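Local coordinates for protein acyl-CoA dehydrogenase (Slackia heliotrinireducens, PDB 4RM7) that belongs to the acyl-CoA dehydrogenase family, with a helical N-terminal domain, a beta-sheet middle domain and a helical C-terminal domain, in an assembly of four chains, at residues D11-Y22 against A48-F57. Residues are numbered along the deposited sequence; the frame is centred on the assembly and turned at random.
Sequences DEQRLLNHVREY and AFVDLDFNGF
Y22, H18 and L15 follow one face of helix 10-26 with F49, D53 and F54 opposite them in turn, the two chains running in opposite directions and the backbones drawing closest at L15 and F54, whose CA atoms are 5.7 Å apart. A helix can hold an irregular chain by donating from a side chain to that chain's backbone carbonyl, as H18 does here. ND1 of H18 donates to D53 O over 2.9 Å; the oxygen lies at the ring edge, near its plane, although the histidine itself stands above the carbonyl plane of D53. The carboxylate of D53 reaches forward along its own chain, where OD2 accepts the backbone N of N55 in an Asx turn. N55, in the type I' turn F54-F57, makes the converse bond, from loop side chain to helix carbonyl: its CG lies anti to the backbone N (chi1 -157°), and ND2 reaches D11 O at 2.9 Å in a bent bond of 137°. That carbonyl also receives L15 N of its own helix, so two donors grip it. Within the helical N-terminal domain of the acyl-CoA dehydrogenase fold, the contact thus fastens the chain leaving helix 43-50 to the first long helix, and helix 70-84 touches E12, V19 and F57 beyond it. Apolar contacts flank these bonds. CD1 of L15 meets the edge of the F54 ring, 3.8 Å from its CD1, while the other branch, CD2, comes to CD2 of F57. At the far end, L52 crosses Y22 at about a right angle, its CD2 resting 3.8 Å from CB of the tyrosine. The phenol continues past A48, with CE1 3.7 Å from its CB, and the hydroxyl ends in a hydrogen bond with V45 O on helix 43-50.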
loop_
_atom_site.group_PDB
_atom_site.type_symbol
_atom_site.label_atom_id
_atom_site.label_comp_id
_atom_site.label_asym_id
_atom_site.label_seq_id
_atom_site.Cartn_x
_atom_site.Cartn_y
_atom_site.Cartn_z
ATOM N N ASP A 11 17.202 -29.442 -20.597
ATOM C CA ASP A 11 16.212 -29.397 -21.672
ATOM C C ASP A 11 15.455 -28.074 -21.648
ATOM O O ASP A 11 15.348 -27.408 -22.671
ATOM C CB ASP A 11 15.236 -30.572 -21.578
ATOM C CG ASP A 11 15.884 -31.900 -21.944
ATOM O OD1 ASP A 11 16.801 -31.907 -22.790
ATOM O OD2 ASP A 11 15.477 -32.939 -21.384
ATOM N N GLU A 12 14.965 -27.690 -20.473
ATOM C CA GLU A 12 14.299 -26.406 -20.303
ATOM C C GLU A 12 15.219 -25.232 -20.670
ATOM O O GLU A 12 14.793 -24.272 -21.324
ATOM C CB GLU A 12 13.788 -26.275 -18.869
ATOM C CG GLU A 12 12.568 -27.184 -18.590
ATOM C CD GLU A 12 12.321 -27.441 -17.099
ATOM O OE1 GLU A 12 13.179 -27.078 -16.265
ATOM O OE2 GLU A 12 11.263 -28.016 -16.754
ATOM N N GLN A 13 16.485 -25.312 -20.279
ATOM C CA GLN A 13 17.417 -24.247 -20.605
ATOM C C GLN A 13 17.680 -24.150 -22.107
ATOM O O GLN A 13 17.829 -23.049 -22.646
ATOM C CB GLN A 13 18.731 -24.446 -19.858
ATOM C CG GLN A 13 18.650 -24.131 -18.387
ATOM C CD GLN A 13 19.824 -24.683 -17.599
ATOM O OE1 GLN A 13 20.813 -25.157 -18.171
ATOM N NE2 GLN A 13 19.718 -24.634 -16.275
ATOM N N ARG A 14 17.749 -25.290 -22.788
ATOM C CA ARG A 14 17.984 -25.260 -24.232
ATOM C C ARG A 14 16.798 -24.607 -24.952
ATOM O O ARG A 14 16.987 -23.833 -25.901
ATOM C CB ARG A 14 18.230 -26.664 -24.788
ATOM C CG ARG A 14 19.632 -27.163 -24.595
ATOM C CD ARG A 14 19.931 -28.330 -25.522
ATOM N NE ARG A 14 21.352 -28.702 -25.491
ATOM C CZ ARG A 14 21.856 -29.664 -24.727
ATOM N NH1 ARG A 14 21.066 -30.351 -23.910
ATOM N NH2 ARG A 14 23.152 -29.936 -24.770
ATOM N N LEU A 15 15.592 -24.929 -24.487
ATOM C CA LEU A 15 14.368 -24.321 -25.001
ATOM C C LEU A 15 14.467 -22.799 -24.942
ATOM O O LEU A 15 14.227 -22.099 -25.939
ATOM C CB LEU A 15 13.154 -24.812 -24.206
ATOM C CG LEU A 15 11.801 -24.152 -24.472
ATOM C CD1 LEU A 15 11.316 -24.458 -25.870
ATOM C CD2 LEU A 15 10.769 -24.613 -23.439
ATOM N N LEU A 16 14.856 -22.298 -23.777
ATOM C CA LEU A 16 15.058 -20.874 -23.599
ATOM C C LEU A 16 16.058 -20.327 -24.588
ATOM O O LEU A 16 15.852 -19.251 -25.150
ATOM C CB LEU A 16 15.539 -20.576 -22.193
ATOM C CG LEU A 16 14.433 -20.234 -21.238
ATOM C CD1 LEU A 16 15.024 -20.220 -19.870
ATOM C CD2 LEU A 16 13.901 -18.876 -21.611
ATOM N N ASN A 17 17.147 -21.063 -24.793
ATOM C CA ASN A 17 18.183 -20.616 -25.719
ATOM C C ASN A 17 17.599 -20.450 -27.110
ATOM O O ASN A 17 17.861 -19.451 -27.788
ATOM C CB ASN A 17 19.353 -21.593 -25.763
ATOM C CG ASN A 17 20.098 -21.684 -24.451
ATOM O OD1 ASN A 17 20.015 -20.790 -23.608
ATOM N ND2 ASN A 17 20.848 -22.773 -24.277
ATOM N N HIS A 18 16.802 -21.431 -27.527
ATOM C CA HIS A 18 16.184 -21.411 -28.846
ATOM C C HIS A 18 15.215 -20.243 -28.980
ATOM O O HIS A 18 15.222 -19.532 -29.985
ATOM C CB HIS A 18 15.461 -22.727 -29.122
ATOM C CG HIS A 18 16.354 -23.925 -29.065
ATOM N ND1 HIS A 18 15.881 -25.218 -29.196
ATOM C CD2 HIS A 18 17.693 -24.037 -28.892
ATOM C CE1 HIS A 18 16.888 -26.063 -29.111
ATOM N NE2 HIS A 18 18.003 -25.375 -28.928
ATOM N N VAL A 19 14.396 -20.036 -27.958
ATOM C CA VAL A 19 13.432 -18.943 -27.976
ATOM C C VAL A 19 14.129 -17.581 -27.948
ATOM O O VAL A 19 13.741 -16.674 -28.670
ATOM C CB VAL A 19 12.454 -19.071 -26.811
ATOM C CG1 VAL A 19 11.570 -17.834 -26.714
ATOM C CG2 VAL A 19 11.607 -20.324 -27.002
ATOM N N ARG A 20 15.172 -17.464 -27.133
ATOM C CA ARG A 20 15.945 -16.228 -27.013
ATOM C C ARG A 20 16.686 -15.865 -28.306
ATOM O O ARG A 20 16.851 -14.689 -28.630
ATOM C CB ARG A 20 16.940 -16.347 -25.849
ATOM C CG ARG A 20 17.896 -15.180 -25.693
ATOM C CD ARG A 20 18.622 -15.205 -24.340
ATOM N NE ARG A 20 19.035 -16.549 -23.925
ATOM C CZ ARG A 20 18.550 -17.189 -22.861
ATOM N NH1 ARG A 20 17.634 -16.614 -22.077
ATOM N NH2 ARG A 20 18.991 -18.405 -22.577
ATOM N N GLU A 21 17.134 -16.869 -29.045
ATOM C CA GLU A 21 17.808 -16.620 -30.311
ATOM C C GLU A 21 16.770 -16.145 -31.351
ATOM O O GLU A 21 17.029 -15.243 -32.135
ATOM C CB GLU A 21 18.568 -17.876 -30.763
ATOM C CG GLU A 21 18.784 -18.008 -32.244
ATOM C CD GLU A 21 19.815 -19.077 -32.592
ATOM O OE1 GLU A 21 20.756 -19.282 -31.782
ATOM O OE2 GLU A 21 19.681 -19.704 -33.676
ATOM N N TYR A 22 15.585 -16.731 -31.330
ATOM C CA TYR A 22 14.509 -16.264 -32.185
ATOM C C TYR A 22 14.053 -14.849 -31.851
ATOM O O TYR A 22 13.860 -14.034 -32.735
ATOM C CB TYR A 22 13.327 -17.235 -32.103
ATOM C CG TYR A 22 12.002 -16.692 -32.578
ATOM C CD1 TYR A 22 11.738 -16.543 -33.916
ATOM C CD2 TYR A 22 11.023 -16.334 -31.684
ATOM C CE1 TYR A 22 10.538 -16.047 -34.353
ATOM C CE2 TYR A 22 9.819 -15.842 -32.113
ATOM C CZ TYR A 22 9.585 -15.700 -33.451
ATOM O OH TYR A 22 8.389 -15.210 -33.877
ATOM N N ALA A 48 8.043 -18.185 -38.441
ATOM C CA ALA A 48 9.286 -18.630 -37.813
ATOM C C ALA A 48 9.011 -19.147 -36.398
ATOM O O ALA A 48 9.721 -20.018 -35.899
ATOM C CB ALA A 48 10.324 -17.498 -37.792
ATOM N N PHE A 49 7.969 -18.618 -35.761
ATOM C CA PHE A 49 7.630 -19.050 -34.409
ATOM C C PHE A 49 7.132 -20.490 -34.404
ATOM O O PHE A 49 7.536 -21.265 -33.552
ATOM C CB PHE A 49 6.589 -18.128 -33.763
ATOM C CG PHE A 49 6.004 -18.680 -32.499
ATOM C CD1 PHE A 49 6.663 -18.513 -31.284
ATOM C CD2 PHE A 49 4.803 -19.388 -32.518
ATOM C CE1 PHE A 49 6.140 -19.030 -30.093
ATOM C CE2 PHE A 49 4.253 -19.911 -31.321
ATOM C CZ PHE A 49 4.930 -19.735 -30.109
ATOM N N VAL A 50 6.267 -20.866 -35.343
ATOM C CA VAL A 50 5.763 -22.238 -35.320
ATOM C C VAL A 50 6.787 -23.198 -35.900
ATOM O O VAL A 50 6.647 -24.404 -35.761
ATOM C CB VAL A 50 4.439 -22.396 -36.082
ATOM C CG1 VAL A 50 3.316 -21.720 -35.322
ATOM C CG2 VAL A 50 4.556 -21.870 -37.512
ATOM N N ASP A 51 7.821 -22.657 -36.522
ATOM C CA ASP A 51 8.894 -23.464 -37.076
ATOM C C ASP A 51 10.000 -23.643 -36.069
ATOM O O ASP A 51 10.997 -24.277 -36.349
ATOM C CB ASP A 51 9.460 -22.822 -38.334
ATOM C CG ASP A 51 8.583 -23.025 -39.531
ATOM O OD1 ASP A 51 7.744 -23.935 -39.500
ATOM O OD2 ASP A 51 8.726 -22.265 -40.500
ATOM N N LEU A 52 9.813 -23.079 -34.888
ATOM C CA LEU A 52 10.840 -23.080 -33.867
ATOM C C LEU A 52 11.160 -24.472 -33.380
ATOM O O LEU A 52 10.302 -25.338 -33.350
ATOM C CB LEU A 52 10.386 -22.257 -32.679
ATOM C CG LEU A 52 10.915 -20.838 -32.586
ATOM C CD1 LEU A 52 10.304 -20.146 -31.389
ATOM C CD2 LEU A 52 12.421 -20.856 -32.488
ATOM N N ASP A 53 12.405 -24.687 -32.997
ATOM C CA ASP A 53 12.760 -25.944 -32.390
ATOM C C ASP A 53 12.494 -25.801 -30.915
ATOM O O ASP A 53 13.213 -25.126 -30.212
ATOM C CB ASP A 53 14.234 -26.262 -32.607
ATOM C CG ASP A 53 14.660 -27.542 -31.920
ATOM O OD1 ASP A 53 15.865 -27.755 -31.726
ATOM O OD2 ASP A 53 13.788 -28.347 -31.571
ATOM N N PHE A 54 11.478 -26.495 -30.446
ATOM C CA PHE A 54 11.023 -26.349 -29.090
ATOM C C PHE A 54 11.658 -27.394 -28.207
ATOM O O PHE A 54 11.266 -27.571 -27.074
ATOM C CB PHE A 54 9.504 -26.394 -29.019
ATOM C CG PHE A 54 8.846 -25.144 -29.510
ATOM C CD1 PHE A 54 8.961 -23.973 -28.810
ATOM C CD2 PHE A 54 8.117 -25.146 -30.669
ATOM C CE1 PHE A 54 8.358 -22.824 -29.258
ATOM C CE2 PHE A 54 7.516 -24.002 -31.126
ATOM C CZ PHE A 54 7.636 -22.838 -30.418
ATOM N N ASN A 55 12.642 -28.093 -28.749
ATOM C CA ASN A 55 13.408 -29.057 -27.985
ATOM C C ASN A 55 12.539 -30.152 -27.431
ATOM O O ASN A 55 12.748 -30.619 -26.332
ATOM C CB ASN A 55 14.147 -28.365 -26.852
ATOM C CG ASN A 55 15.341 -29.150 -26.375
ATOM O OD1 ASN A 55 15.976 -29.856 -27.141
ATOM N ND2 ASN A 55 15.658 -29.017 -25.106
ATOM N N GLY A 56 11.546 -30.540 -28.208
ATOM C CA GLY A 56 10.757 -31.715 -27.927
ATOM C C GLY A 56 9.649 -31.485 -26.939
ATOM O O GLY A 56 8.896 -32.385 -26.629
ATOM N N PHE A 57 9.539 -30.268 -26.447
ATOM C CA PHE A 57 8.439 -29.930 -25.580
ATOM C C PHE A 57 7.167 -29.796 -26.377
ATOM O O PHE A 57 7.204 -29.477 -27.548
ATOM C CB PHE A 57 8.738 -28.663 -24.818
ATOM C CG PHE A 57 9.683 -28.867 -23.692
ATOM C CD1 PHE A 57 9.252 -29.426 -22.519
ATOM C CD2 PHE A 57 11.002 -28.523 -23.817
ATOM C CE1 PHE A 57 10.118 -29.629 -21.478
ATOM C CE2 PHE A 57 11.877 -28.724 -22.782
ATOM C CZ PHE A 57 11.436 -29.279 -21.609
#